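Local coordinates for protein PbICP-C (PDB 3PNR) that probably inhibits papain-like cysteine peptidases, using loops at one end of an immunoglobulin-like beta-sandwich to block the active-site cleft, at residues G52-I57 / V152-K157; T65-V70 / Y167-S172; Y162-Y167 / A177-I182. All blocks are in the same frame, centred on the assembly; numbering follows the deposited sequence.

Contact 1. Residues G52-I57 / V152-K157; sequences GEILCI and VIKGHK
Leu55 and Ile153 form the antiparallel hydrogen-bonded pair that joins strand 54-62 to strand 146-155 in the larger sheet of this all-beta domain. Leu55 N donates to Ile153 O at 2.7 Å, nearly straight at 172°, and Ile153 N returns a bond of 2.8 Å to Leu55 O; both donors lie in the plane of the carbonyl they approach. The strand segments run at 157° to each other. Next along, Cys56 faces Val152 as a non-hydrogen-bonded pair.

The inner face is carried by aliphatic side chains. Those of Leu55 and Ile153 lie alongside each other and point the same way, with Leu55 CD2 3.9 Å from Ile153 CD1. Ile57 comes at the same methyl across the isoleucine chain, its CG1 3.5 Å from Ile153 CD1. Ile153 extends CG1 opposite its carbonyl carbon (chi1 -60°), and the extended second torsion carries CD1 to the place where the two neighbours meet it. Ile163 and Tyr165 of the facing sheet also pack on Ile153, which thus belongs to the core between the sheets. On the other face the contact is slighter: Ile54 CG1 rests 4.0 Å from Lys154 CB, while the extended lysine chain leads its amine away.

Toward the end of the pairing, Gly52 N donates to Gly155 O at 3.2 Å, but from well above the carbonyl plane, as the chain turns out of regular strand geometry; just ahead of the segment, Ser50 N is bonded by Glu53 OE1. Strand 29-33 bonds the backbone of Cys56, and Thr103 and Ser101 bond that of Val152 and Lys154, so the pair sits inside its sheet, an arrangement characteristic of an immunoglobulin-like beta-sandwich.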
loop_
_atom_site.group_PDB
_atom_site.type_symbol
_atom_site.label_atom_id
_atom_site.label_comp_id
_atom_site.label_asym_id
_atom_site.label_seq_id
_atom_site.Cartn_x
_atom_site.Cartn_y
_atom_site.Cartn_z
ATOM N N GLY B 52 -26.109 -28.478 4.828
ATOM C CA GLY B 52 -26.884 -27.463 4.135
ATOM C C GLY B 52 -26.736 -26.067 4.717
ATOM O O GLY B 52 -26.850 -25.073 3.997
ATOM N N GLU B 53 -26.489 -25.994 6.023
ATOM C CA GLU B 53 -26.304 -24.721 6.719
ATOM C C GLU B 53 -25.124 -23.939 6.135
ATOM O O GLU B 53 -24.062 -24.507 5.867
ATOM C CB GLU B 53 -26.093 -24.967 8.216
ATOM C CG GLU B 53 -26.095 -23.710 9.077
ATOM C CD GLU B 53 -25.839 -24.013 10.545
ATOM O OE1 GLU B 53 -25.328 -25.114 10.847
ATOM O OE2 GLU B 53 -26.149 -23.151 11.398
ATOM N N ILE B 54 -25.314 -22.636 5.934
ATOM C CA ILE B 54 -24.281 -21.793 5.326
ATOM C C ILE B 54 -23.480 -20.980 6.346
ATOM O O ILE B 54 -24.048 -20.297 7.203
ATOM C CB ILE B 54 -24.864 -20.857 4.247
ATOM C CG1 ILE B 54 -24.672 -21.480 2.860
ATOM C CG2 ILE B 54 -24.195 -19.496 4.308
ATOM C CD1 ILE B 54 -25.255 -20.665 1.716
ATOM N N LEU B 55 -22.155 -21.061 6.237
ATOM C CA LEU B 55 -21.248 -20.430 7.195
ATOM C C LEU B 55 -20.482 -19.251 6.589
ATOM O O LEU B 55 -19.818 -19.389 5.556
ATOM C CB LEU B 55 -20.274 -21.465 7.755
ATOM C CG LEU B 55 -19.121 -20.961 8.626
ATOM C CD1 LEU B 55 -19.639 -20.198 9.842
ATOM C CD2 LEU B 55 -18.224 -22.126 9.041
ATOM N N CYS B 56 -20.584 -18.094 7.242
ATOM C CA CYS B 56 -19.944 -16.870 6.766
ATOM C C CYS B 56 -18.628 -16.618 7.498
ATOM O O CYS B 56 -18.612 -16.416 8.716
ATOM C CB CYS B 56 -20.868 -15.658 6.950
ATOM S SG CYS B 56 -22.508 -15.778 6.170
ATOM N N ILE B 57 -17.525 -16.640 6.756
ATOM C CA ILE B 57 -16.230 -16.279 7.318
ATOM C C ILE B 57 -15.892 -14.825 6.979
ATOM O O ILE B 57 -15.736 -14.463 5.807
ATOM C CB ILE B 57 -15.111 -17.215 6.829
ATOM C CG1 ILE B 57 -15.493 -18.675 7.080
ATOM C CG2 ILE B 57 -13.815 -16.905 7.548
ATOM C CD1 ILE B 57 -15.412 -19.096 8.538
ATOM N N VAL B 152 -17.250 -17.952 1.909
ATOM C CA VAL B 152 -18.499 -18.683 2.092
ATOM C C VAL B 152 -18.292 -20.194 2.221
ATOM O O VAL B 152 -17.696 -20.827 1.339
ATOM C CB VAL B 152 -19.453 -18.416 0.916
ATOM C CG1 VAL B 152 -20.752 -19.176 1.103
ATOM C CG2 VAL B 152 -19.705 -16.927 0.783
ATOM N N ILE B 153 -18.789 -20.769 3.315
ATOM C CA ILE B 153 -18.669 -22.212 3.537
ATOM C C ILE B 153 -20.027 -22.918 3.567
ATOM O O ILE B 153 -20.925 -22.525 4.313
ATOM C CB ILE B 153 -17.901 -22.529 4.840
ATOM C CG1 ILE B 153 -16.485 -21.948 4.784
ATOM C CG2 ILE B 153 -17.851 -24.037 5.075
ATOM C CD1 ILE B 153 -15.732 -22.021 6.101
ATOM N N LYS B 154 -20.166 -23.964 2.756
ATOM C CA LYS B 154 -21.415 -24.728 2.689
ATOM C C LYS B 154 -21.179 -26.240 2.645
ATOM O O LYS B 154 -20.507 -26.754 1.744
ATOM C CB LYS B 154 -22.251 -24.285 1.485
ATOM C CG LYS B 154 -23.488 -25.128 1.226
ATOM C CD LYS B 154 -24.257 -24.587 0.029
ATOM C CE LYS B 154 -25.137 -25.651 -0.602
ATOM N NZ LYS B 154 -25.754 -25.162 -1.869
ATOM N N GLY B 155 -21.741 -26.941 3.627
ATOM C CA GLY B 155 -21.632 -28.387 3.705
ATOM C C GLY B 155 -22.670 -29.097 2.854
ATOM O O GLY B 155 -23.792 -28.615 2.686
ATOM N N HIS B 156 -22.287 -30.247 2.312
ATOM C CA HIS B 156 -23.180 -31.040 1.475
ATOM C C HIS B 156 -23.269 -32.479 1.976
ATOM O O HIS B 156 -24.111 -33.259 1.529
ATOM C CB HIS B 156 -22.694 -31.032 0.026
ATOM C CG HIS B 156 -22.691 -29.676 -0.605
ATOM N ND1 HIS B 156 -21.698 -29.257 -1.463
ATOM C CD2 HIS B 156 -23.560 -28.643 -0.501
ATOM C CE1 HIS B 156 -21.958 -28.026 -1.868
ATOM N NE2 HIS B 156 -23.082 -27.630 -1.297
ATOM N N LYS B 157 -22.392 -32.818 2.910
ATOM C CA LYS B 157 -22.257 -34.186 3.374
ATOM C C LYS B 157 -21.561 -34.206 4.719
ATOM O O LYS B 157 -20.610 -33.458 4.943
ATOM C CB LYS B 157 -21.448 -34.998 2.364
ATOM C CG LYS B 157 -21.092 -36.401 2.820
ATOM C CD LYS B 157 -20.351 -37.131 1.718
ATOM C CE LYS B 157 -21.061 -36.941 0.385
ATOM N NZ LYS B 157 -20.224 -37.377 -0.764
#

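Contact 2. Residues T65-V70 / Y167-S172; sequences TGYLWV and YYRPFS
Arg169 reaches back across Tyr67 to the backbone of Thr65. Its NH2 donates to Thr65 O at 2.7 Å, almost in line with the carbonyl bond, while NE adds a weak bond to the same oxygen. On the way, Arg169 CG sits over the centre of the Tyr67 ring, 3.4 Å from the centroid. Tyr67 in turn lays its CB over one face of the Tyr167 ring, and Tyr167 CB lies over the middle of the six-membered ring of Trp69, 3.5 Å from its centroid. With CG opposite the backbone N (chi1 -164°), the phenol ring follows CB against the indole at an oblique tilt, Tyr167 CD1 3.2 Å from Trp69 NE1. The Thr-Gly-Tyr and Arg-Pro-Phe sequences here probably correspond to two inhibitory loops of chagasin-like inhibitors; consistent with that, Arg169 NH1 and Phe171 reach another protein chain, meeting an acidic side chain and, edge-to-face, an aromatic ring. Behind the loops, Leu68 and Tyr168 pair antiparallel, Leu68 N donating to Tyr168 O at 3.1 Å. An ST turn, Tyr67 N to Thr65 OG1, shapes the bend at Gly66. The phenols are tethered further out, Tyr67 OH to Ser175 O and Tyr167 OH to Asn62 N, and Trp69 NE1 bonds Glu60 O.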
loop_
_atom_site.group_PDB
_atom_site.type_symbol
_atom_site.label_atom_id
_atom_site.label_comp_id
_atom_site.label_asym_id
_atom_site.label_seq_id
_atom_site.Cartn_x
_atom_site.Cartn_y
_atom_site.Cartn_z
ATOM N N THR B 65 -1.361 -2.721 2.744
ATOM C CA THR B 65 -0.141 -3.330 3.269
ATOM C C THR B 65 0.538 -4.296 2.282
ATOM O O THR B 65 1.716 -4.613 2.434
ATOM C CB THR B 65 -0.423 -4.093 4.536
ATOM O OG1 THR B 65 -1.118 -5.299 4.198
ATOM C CG2 THR B 65 -1.272 -3.240 5.486
ATOM N N GLY B 66 -0.193 -4.754 1.270
ATOM C CA GLY B 66 0.351 -5.719 0.328
ATOM C C GLY B 66 0.013 -7.164 0.692
ATOM O O GLY B 66 0.316 -8.092 -0.049
ATOM N N TYR B 67 -0.601 -7.350 1.853
ATOM C CA TYR B 67 -1.153 -8.636 2.238
ATOM C C TYR B 67 -2.563 -8.817 1.689
ATOM O O TYR B 67 -3.366 -7.880 1.705
ATOM C CB TYR B 67 -1.199 -8.757 3.758
ATOM C CG TYR B 67 0.158 -8.797 4.401
ATOM C CD1 TYR B 67 0.901 -7.630 4.575
ATOM C CD2 TYR B 67 0.704 -9.998 4.847
ATOM C CE1 TYR B 67 2.153 -7.659 5.164
ATOM C CE2 TYR B 67 1.957 -10.037 5.446
ATOM C CZ TYR B 67 2.675 -8.865 5.597
ATOM O OH TYR B 67 3.916 -8.890 6.185
ATOM N N LEU B 68 -2.859 -10.019 1.204
ATOM C CA LEU B 68 -4.245 -10.399 0.909
ATOM C C LEU B 68 -4.634 -11.767 1.496
ATOM O O LEU B 68 -3.782 -12.611 1.760
ATOM C CB LEU B 68 -4.561 -10.326 -0.595
ATOM C CG LEU B 68 -3.751 -11.084 -1.654
ATOM C CD1 LEU B 68 -2.855 -12.163 -1.060
ATOM C CD2 LEU B 68 -4.705 -11.682 -2.681
ATOM N N TRP B 69 -5.930 -11.962 1.713
ATOM C CA TRP B 69 -6.460 -13.241 2.174
ATOM C C TRP B 69 -6.681 -14.189 0.999
ATOM O O TRP B 69 -7.383 -13.847 0.039
ATOM C CB TRP B 69 -7.791 -13.022 2.884
ATOM C CG TRP B 69 -7.670 -12.427 4.241
ATOM C CD1 TRP B 69 -7.888 -11.130 4.584
ATOM C CD2 TRP B 69 -7.303 -13.110 5.453
ATOM N NE1 TRP B 69 -7.680 -10.957 5.933
ATOM C CE2 TRP B 69 -7.324 -12.157 6.489
ATOM C CE3 TRP B 69 -6.958 -14.434 5.757
ATOM C CZ2 TRP B 69 -7.016 -12.483 7.811
ATOM C CZ3 TRP B 69 -6.652 -14.760 7.071
ATOM C CH2 TRP B 69 -6.684 -13.789 8.081
ATOM N N VAL B 70 -6.091 -15.379 1.085
ATOM C CA VAL B 70 -6.250 -16.406 0.055
ATOM C C VAL B 70 -6.765 -17.720 0.649
ATOM O O VAL B 70 -6.244 -18.200 1.658
ATOM C CB VAL B 70 -4.916 -16.667 -0.652
ATOM C CG1 VAL B 70 -5.100 -17.578 -1.857
ATOM C CG2 VAL B 70 -4.299 -15.364 -1.067
ATOM N N TYR B 167 -3.402 -14.890 5.316
ATOM C CA TYR B 167 -3.149 -13.495 5.006
ATOM C C TYR B 167 -1.644 -13.408 4.850
ATOM O O TYR B 167 -0.904 -13.514 5.833
ATOM C CB TYR B 167 -3.605 -12.647 6.191
ATOM C CG TYR B 167 -3.778 -11.162 5.937
ATOM C CD1 TYR B 167 -4.617 -10.698 4.934
ATOM C CD2 TYR B 167 -3.133 -10.222 6.739
ATOM C CE1 TYR B 167 -4.789 -9.336 4.716
ATOM C CE2 TYR B 167 -3.300 -8.868 6.535
ATOM C CZ TYR B 167 -4.129 -8.429 5.524
ATOM O OH TYR B 167 -4.292 -7.082 5.317
ATOM N N TYR B 168 -1.185 -13.251 3.612
ATOM C CA TYR B 168 0.248 -13.223 3.341
ATOM C C TYR B 168 0.572 -12.313 2.157
ATOM O O TYR B 168 -0.329 -11.834 1.470
ATOM C CB TYR B 168 0.796 -14.649 3.124
ATOM C CG TYR B 168 0.434 -15.278 1.797
ATOM C CD1 TYR B 168 -0.829 -15.829 1.585
ATOM C CD2 TYR B 168 1.350 -15.318 0.752
ATOM C CE1 TYR B 168 -1.168 -16.399 0.367
ATOM C CE2 TYR B 168 1.019 -15.879 -0.478
ATOM C CZ TYR B 168 -0.240 -16.425 -0.663
ATOM O OH TYR B 168 -0.577 -16.996 -1.878
ATOM N N ARG B 169 1.860 -12.063 1.944
ATOM C CA ARG B 169 2.321 -11.352 0.758
ATOM C C ARG B 169 2.863 -12.343 -0.274
ATOM O O ARG B 169 3.789 -13.107 0.015
ATOM C CB ARG B 169 3.423 -10.350 1.119
ATOM C CG ARG B 169 3.021 -9.251 2.079
ATOM C CD ARG B 169 4.201 -8.331 2.343
ATOM N NE ARG B 169 3.801 -6.975 2.714
ATOM C CZ ARG B 169 4.658 -5.997 3.010
ATOM N NH1 ARG B 169 5.967 -6.223 2.984
ATOM N NH2 ARG B 169 4.211 -4.794 3.334
ATOM N N PRO B 170 2.287 -12.331 -1.482
ATOM C CA PRO B 170 2.684 -13.214 -2.585
ATOM C C PRO B 170 4.146 -13.029 -2.967
ATOM O O PRO B 170 4.805 -13.965 -3.425
ATOM C CB PRO B 170 1.788 -12.753 -3.734
ATOM C CG PRO B 170 0.598 -12.139 -3.059
ATOM C CD PRO B 170 1.115 -11.504 -1.815
ATOM N N PHE B 171 4.640 -11.813 -2.781
ATOM C CA PHE B 171 5.999 -11.474 -3.160
ATOM C C PHE B 171 6.975 -11.705 -2.014
ATOM O O PHE B 171 8.184 -11.513 -2.180
ATOM C CB PHE B 171 6.068 -10.022 -3.636
ATOM C CG PHE B 171 5.505 -9.021 -2.652
ATOM C CD1 PHE B 171 4.168 -8.667 -2.695
ATOM C CD2 PHE B 171 6.324 -8.421 -1.700
ATOM C CE1 PHE B 171 3.649 -7.743 -1.804
ATOM C CE2 PHE B 171 5.820 -7.491 -0.811
ATOM C CZ PHE B 171 4.475 -7.151 -0.862
ATOM N N SER B 172 6.445 -12.103 -0.855
ATOM C CA SER B 172 7.266 -12.436 0.312
ATOM C C SER B 172 6.472 -13.218 1.363
ATOM O O SER B 172 6.214 -12.715 2.461
ATOM C CB SER B 172 7.868 -11.177 0.936
ATOM O OG SER B 172 9.058 -11.499 1.637
HETATM O O HOH W 1 -5.500 -6.073 2.693
#

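Contact 3. Residues Y162-Y167 / A177-I182; sequences YIVYSY and ANTKII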
loop_
_atom_site.group_PDB
_atom_site.type_symbol
_atom_site.label_atom_id
_atom_site.label_comp_id
_atom_site.label_asym_id
_atom_site.label_seq_id
_atom_site.Cartn_x
_atom_site.Cartn_y
_atom_site.Cartn_z
ATOM N N TYR B 162 -10.774 -29.637 7.035
ATOM C CA TYR B 162 -9.791 -28.602 7.346
ATOM C C TYR B 162 -9.765 -27.567 6.228
ATOM O O TYR B 162 -9.259 -27.837 5.134
ATOM C CB TYR B 162 -8.392 -29.205 7.516
ATOM C CG TYR B 162 -8.201 -29.956 8.807
ATOM C CD1 TYR B 162 -8.034 -29.278 10.007
ATOM C CD2 TYR B 162 -8.185 -31.343 8.829
ATOM C CE1 TYR B 162 -7.857 -29.958 11.190
ATOM C CE2 TYR B 162 -8.011 -32.032 10.005
ATOM C CZ TYR B 162 -7.846 -31.336 11.185
ATOM O OH TYR B 162 -7.672 -32.024 12.366
ATOM N N ILE B 163 -10.323 -26.393 6.508
ATOM C CA ILE B 163 -10.327 -25.284 5.559
ATOM C C ILE B 163 -9.220 -24.294 5.905
ATOM O O ILE B 163 -9.157 -23.791 7.031
ATOM C CB ILE B 163 -11.674 -24.549 5.576
ATOM C CG1 ILE B 163 -12.819 -25.563 5.499
ATOM C CG2 ILE B 163 -11.742 -23.542 4.441
ATOM C CD1 ILE B 163 -14.170 -24.942 5.258
ATOM N N VAL B 164 -8.343 -24.016 4.946
ATOM C CA VAL B 164 -7.173 -23.180 5.227
ATOM C C VAL B 164 -7.189 -21.808 4.545
ATOM O O VAL B 164 -7.306 -21.695 3.325
ATOM C CB VAL B 164 -5.867 -23.914 4.901
ATOM C CG1 VAL B 164 -4.676 -23.053 5.273
ATOM C CG2 VAL B 164 -5.817 -25.239 5.638
ATOM N N TYR B 165 -7.087 -20.766 5.357
ATOM C CA TYR B 165 -6.979 -19.407 4.849
ATOM C C TYR B 165 -5.655 -18.827 5.300
ATOM O O TYR B 165 -5.137 -19.184 6.362
ATOM C CB TYR B 165 -8.086 -18.535 5.421
ATOM C CG TYR B 165 -9.483 -18.938 5.031
ATOM C CD1 TYR B 165 -10.005 -18.585 3.795
ATOM C CD2 TYR B 165 -10.292 -19.648 5.911
ATOM C CE1 TYR B 165 -11.287 -18.939 3.437
ATOM C CE2 TYR B 165 -11.582 -20.006 5.564
ATOM C CZ TYR B 165 -12.074 -19.648 4.324
ATOM O OH TYR B 165 -13.353 -19.995 3.965
ATOM N N SER B 166 -5.103 -17.915 4.514
ATOM C CA SER B 166 -3.940 -17.192 4.989
ATOM C C SER B 166 -3.883 -15.780 4.454
ATOM O O SER B 166 -4.273 -15.511 3.319
ATOM C CB SER B 166 -2.650 -17.942 4.669
ATOM O OG SER B 166 -1.652 -17.629 5.630
ATOM N N TYR B 167 -3.402 -14.890 5.316
ATOM C CA TYR B 167 -3.149 -13.495 5.006
ATOM C C TYR B 167 -1.644 -13.408 4.850
ATOM O O TYR B 167 -0.904 -13.514 5.833
ATOM C CB TYR B 167 -3.605 -12.647 6.191
ATOM C CG TYR B 167 -3.778 -11.162 5.937
ATOM C CD1 TYR B 167 -4.617 -10.698 4.934
ATOM C CD2 TYR B 167 -3.133 -10.222 6.739
ATOM C CE1 TYR B 167 -4.789 -9.336 4.716
ATOM C CE2 TYR B 167 -3.300 -8.868 6.535
ATOM C CZ TYR B 167 -4.129 -8.429 5.524
ATOM O OH TYR B 167 -4.292 -7.082 5.317
ATOM N N ALA B 177 3.167 -14.251 7.666
ATOM C CA ALA B 177 1.933 -14.897 7.229
ATOM C C ALA B 177 1.067 -15.347 8.408
ATOM O O ALA B 177 1.523 -16.100 9.270
ATOM C CB ALA B 177 2.243 -16.079 6.303
ATOM N N ASN B 178 -0.175 -14.862 8.442
ATOM C CA ASN B 178 -1.152 -15.266 9.449
ATOM C C ASN B 178 -2.118 -16.292 8.857
ATOM O O ASN B 178 -2.945 -15.962 7.999
ATOM C CB ASN B 178 -1.955 -14.064 9.961
ATOM C CG ASN B 178 -1.136 -13.129 10.836
ATOM O OD1 ASN B 178 -1.426 -12.963 12.020
ATOM N ND2 ASN B 178 -0.118 -12.503 10.254
ATOM N N THR B 179 -2.028 -17.532 9.328
ATOM C CA THR B 179 -2.805 -18.616 8.748
ATOM C C THR B 179 -3.967 -19.015 9.644
ATOM O O THR B 179 -3.800 -19.167 10.856
ATOM C CB THR B 179 -1.908 -19.815 8.477
ATOM O OG1 THR B 179 -0.751 -19.373 7.746
ATOM C CG2 THR B 179 -2.650 -20.878 7.684
ATOM N N LYS B 180 -5.148 -19.153 9.046
ATOM C CA LYS B 180 -6.338 -19.587 9.772
ATOM C C LYS B 180 -6.860 -20.924 9.251
ATOM O O LYS B 180 -7.343 -21.012 8.121
ATOM C CB LYS B 180 -7.458 -18.551 9.684
ATOM C CG LYS B 180 -7.067 -17.135 10.090
ATOM C CD LYS B 180 -6.426 -17.055 11.469
ATOM C CE LYS B 180 -6.415 -15.611 11.969
ATOM N NZ LYS B 180 -5.181 -15.294 12.746
ATOM N N ILE B 181 -6.751 -21.958 10.082
ATOM C CA ILE B 181 -7.389 -23.241 9.808
ATOM C C ILE B 181 -8.748 -23.323 10.493
ATOM O O ILE B 181 -8.849 -23.195 11.710
ATOM C CB ILE B 181 -6.553 -24.400 10.336
ATOM C CG1 ILE B 181 -5.112 -24.284 9.836
ATOM C CG2 ILE B 181 -7.205 -25.735 9.953
ATOM C CD1 ILE B 181 -4.089 -24.793 10.820
ATOM N N ILE B 182 -9.794 -23.526 9.704
ATOM C CA ILE B 182 -11.115 -23.785 10.255
ATOM C C ILE B 182 -11.338 -25.285 10.251
ATOM O O ILE B 182 -11.266 -25.927 9.197
ATOM C CB ILE B 182 -12.227 -23.136 9.420
ATOM C CG1 ILE B 182 -11.846 -21.704 9.054
ATOM C CG2 ILE B 182 -13.545 -23.184 10.172
ATOM C CD1 ILE B 182 -11.248 -20.943 10.203
#
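Asn178 O takes the N-H of Tyr167 at 2.9 Å, almost straight at 174° though tilted from the carbonyl plane, and also meets the CA-H of Ser166, CA lying 3.4 Å away. The hydroxyl of Ser166 is nearby too, but its firmer partner is Thr179 OG1 at 2.9 Å, where either oxygen could give the proton. Ser166 swings OG to the far side of its backbone N (chi1 -152°), while Thr179 keeps OG1 beside its own N, and this brings the two hydroxyls together across a non-hydrogen-bonded pair.

The backbones are joined in closed pairs. Lys180 N reaches Tyr165 O at 2.7 Å and Tyr165 N reaches Lys180 O; Ile163 and Ile182 repeat the exchange, with Ile182 N 2.8 Å from Ile163 O. Strands 159-168 and 178-186 thus form an antiparallel beta hairpin, their axes at 162°, in the middle of the four-stranded sheet of the immunoglobulin-like sandwich: strand 68-75 lies beyond one arm and strand 41-49 beyond the other.

Ile163, Tyr165 and Ile182 project from one face. Ile182 CG1 comes to the edge of the Tyr165 ring, in its plane, 3.9 Å from CE2, and the phenol continues into the other sheet, where its OH bonds Ser151 OG. Farther along this face Lys180 bends away to a salt bridge with Glu43, and Asn178 OD1 accepts from Asn41 ND2 and Ser37 N. From the reverse face, Val164 CG1 packs 3.8 Å from Thr179 CG2, the methyl that lies opposite the threonine's backbone N. At the far end of the ladder Ile181 sets CG2 at the edge of the Tyr162 ring, 3.6 Å from CD1, and that ring also meets Tyr183.

Overall arrangement
From the N terminus, 52-57 and then 65-70 are laid down on successive strands and both wait for partners almost a hundred residues on. Arrival of 152-157 closes contact 1 in the five-stranded sheet; 167-172 then closes contact 2, so the two loops cross, their centres about 25 Å apart on opposite sides of the chain's centre. Contact 3 is the short hairpin closure that follows, in series with contact 1 but crossing contact 2, whose second segment starts at the shared Tyr167 and leads into the hairpin loop. Contacts 2 and 3 extend one sheet, where Val70 N probably bonds Ser166 O. Contact 1 meets contact 3 across the sandwich, Ile153 against Ile163.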